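Local coordinates for protein citryl-CoA lyase (Hydrogenobacter thermophilus, PDB 6HXP) that binds coenzyme A and probably cleaves citryl-CoA into acetyl-CoA and oxaloacetate, at residues Leu159-Glu164 and Ala193-Glu198. Sequence-based numbering, arbitrary orientation.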
loop_
_atom_site.group_PDB
_atom_site.type_symbol
_atom_site.label_atom_id
_atom_site.label_comp_id
_atom_site.label_asym_id
_atom_site.label_seq_id
_atom_site.Cartn_x
_atom_site.Cartn_y
_atom_site.Cartn_z
ATOM N N LEU A 159 -32.257 -3.671 -22.700
ATOM C CA LEU A 159 -31.425 -2.907 -23.620
ATOM C C LEU A 159 -31.042 -3.661 -24.857
ATOM O O LEU A 159 -30.426 -3.056 -25.726
ATOM C CB LEU A 159 -30.148 -2.478 -22.896
ATOM C CG LEU A 159 -30.326 -1.492 -21.753
ATOM C CD1 LEU A 159 -28.993 -1.175 -21.147
ATOM C CD2 LEU A 159 -30.979 -0.201 -22.223
ATOM N N GLU A 160 -31.320 -4.982 -24.936
ATOM C CA GLU A 160 -30.931 -5.831 -26.059
ATOM C C GLU A 160 -29.403 -5.954 -26.124
ATOM O O GLU A 160 -28.842 -6.130 -27.197
ATOM C CB GLU A 160 -31.542 -5.381 -27.382
ATOM C CG GLU A 160 -33.051 -5.325 -27.301
ATOM C CD GLU A 160 -33.672 -4.900 -28.609
ATOM O OE1 GLU A 160 -33.320 -3.804 -29.101
ATOM O OE2 GLU A 160 -34.452 -5.696 -29.174
ATOM N N PHE A 161 -28.765 -5.844 -24.972
ATOM C CA PHE A 161 -27.334 -6.014 -24.791
ATOM C C PHE A 161 -27.006 -7.481 -24.511
ATOM O O PHE A 161 -25.953 -7.971 -24.909
ATOM C CB PHE A 161 -26.860 -5.133 -23.620
ATOM C CG PHE A 161 -25.456 -5.400 -23.172
ATOM C CD1 PHE A 161 -25.185 -6.374 -22.226
ATOM C CD2 PHE A 161 -24.415 -4.645 -23.647
ATOM C CE1 PHE A 161 -23.880 -6.613 -21.806
ATOM C CE2 PHE A 161 -23.125 -4.841 -23.181
ATOM C CZ PHE A 161 -22.864 -5.839 -22.289
ATOM N N TYR A 162 -27.886 -8.164 -23.779
ATOM C CA TYR A 162 -27.743 -9.570 -23.431
ATOM C C TYR A 162 -27.366 -10.377 -24.661
ATOM O O TYR A 162 -28.103 -10.385 -25.646
ATOM C CB TYR A 162 -29.059 -10.058 -22.813
ATOM C CG TYR A 162 -29.015 -11.437 -22.202
ATOM C CD1 TYR A 162 -29.151 -12.573 -22.991
ATOM C CD2 TYR A 162 -28.948 -11.602 -20.828
ATOM C CE1 TYR A 162 -29.228 -13.842 -22.420
ATOM C CE2 TYR A 162 -29.058 -12.858 -20.247
ATOM C CZ TYR A 162 -29.130 -13.982 -21.046
ATOM O OH TYR A 162 -29.224 -15.221 -20.462
ATOM N N GLY A 163 -26.225 -11.057 -24.589
ATOM C CA GLY A 163 -25.720 -11.828 -25.711
ATOM C C GLY A 163 -25.175 -13.178 -25.320
ATOM O O GLY A 163 -25.571 -13.747 -24.303
ATOM N N GLU A 164 -24.264 -13.675 -26.131
ATOM C CA GLU A 164 -23.723 -15.032 -25.997
ATOM C C GLU A 164 -23.036 -15.292 -24.663
ATOM O O GLU A 164 -23.179 -16.379 -24.111
ATOM C CB GLU A 164 -22.770 -15.370 -27.165
ATOM C CG GLU A 164 -21.539 -14.490 -27.292
ATOM C CD GLU A 164 -20.693 -14.741 -28.527
ATOM O OE1 GLU A 164 -20.921 -15.770 -29.200
ATOM O OE2 GLU A 164 -19.789 -13.923 -28.814
ATOM N N ALA A 193 -18.711 -10.361 -14.634
ATOM C CA ALA A 193 -17.795 -11.009 -15.556
ATOM C C ALA A 193 -18.469 -11.270 -16.923
ATOM O O ALA A 193 -17.844 -11.046 -17.962
ATOM C CB ALA A 193 -17.303 -12.326 -14.966
ATOM N N ALA A 194 -19.746 -11.733 -16.932
ATOM C CA ALA A 194 -20.433 -11.987 -18.175
ATOM C C ALA A 194 -20.629 -10.702 -18.968
ATOM O O ALA A 194 -20.417 -10.666 -20.185
ATOM C CB ALA A 194 -21.791 -12.602 -17.889
ATOM N N ILE A 195 -21.010 -9.634 -18.287
ATOM C CA ILE A 195 -21.292 -8.356 -18.949
ATOM C C ILE A 195 -19.989 -7.762 -19.495
ATOM O O ILE A 195 -19.966 -7.302 -20.624
ATOM C CB ILE A 195 -22.005 -7.428 -17.962
ATOM C CG1 ILE A 195 -23.441 -7.959 -17.733
ATOM C CG2 ILE A 195 -22.052 -5.973 -18.454
ATOM C CD1 ILE A 195 -24.013 -7.551 -16.495
ATOM N N ALA A 196 -18.916 -7.776 -18.702
ATOM C CA ALA A 196 -17.644 -7.239 -19.170
ATOM C C ALA A 196 -17.136 -8.083 -20.347
ATOM O O ALA A 196 -16.531 -7.553 -21.278
ATOM C CB ALA A 196 -16.620 -7.232 -18.045
ATOM N N SER A 197 -17.393 -9.388 -20.329
ATOM C CA SER A 197 -17.010 -10.255 -21.450
ATOM C C SER A 197 -17.816 -9.949 -22.683
ATOM O O SER A 197 -17.275 -9.917 -23.786
ATOM C CB SER A 197 -17.142 -11.722 -21.062
ATOM O OG SER A 197 -16.278 -12.081 -19.989
ATOM N N GLU A 198 -19.118 -9.670 -22.501
ATOM C CA GLU A 198 -20.005 -9.282 -23.607
ATOM C C GLU A 198 -19.477 -8.018 -24.293
ATOM O O GLU A 198 -19.671 -7.860 -25.517
ATOM C CB GLU A 198 -21.439 -9.068 -23.116
ATOM C CG GLU A 198 -22.475 -9.316 -24.193
ATOM C CD GLU A 198 -22.746 -10.798 -24.329
ATOM O OE1 GLU A 198 -23.570 -11.314 -23.537
ATOM O OE2 GLU A 198 -22.001 -11.474 -25.071
#
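Glu198, on the last turn of helix 188-198, sets its carboxylate over the start of helix 164-180, a worked example of matching an acidic side chain to a neighbouring helix's amino end. The polar contact centres on Gly163, that helix's N-cap residue. Its N gives Glu198 OE1 a weak hydrogen bond of 2.9 Å, bent to 126° at the hydrogen. The same oxygen also accepts from Cys166 N in the first turn, while OE2 accepts from His165 ND1, so both oxygens are held and the group's rotation is restricted. These donors and the helix end would probably stabilise its negative charge, whereas like-charged Glu164 OE2, 5.0 Å from Glu198 OE2, and Gly163 O near OE1 probably work against it. A bend at chi2 (81°) turns CD toward Gly163, where it lies 3.4 Å from the glycine CA, close enough to leave no room for a CB there.

The apolar contact is made by Phe161, whose CG stands anti to the backbone N (chi1 170°); the far end of the ring, CZ and CE1, reaches helix 188-198. Its CZ lies 3.6 Å from Glu198 CB, and CE1 is 3.9 Å from Glu198 CG. Ile195 adds its CG2 at 3.9 Å from Phe161 CE1, and Ile195 O meets the ring edge, 3.6 Å from CZ. Met53 of helix 48-60 touches both Phe161 and Ile195. An alanine in place of Glu198 would probably leave Gly163 N and Cys166 N without OE1 and His165 ND1 without OE2, and uncover part of the Phe161 ring where CG had lain.

Together these contacts join a helix-helix connection, opened at Glu160 by a Schellman motif, to another helix in the largely helical citrate synthase fold, the carboxylate accepting N-H groups at the amino end of helix 164-180.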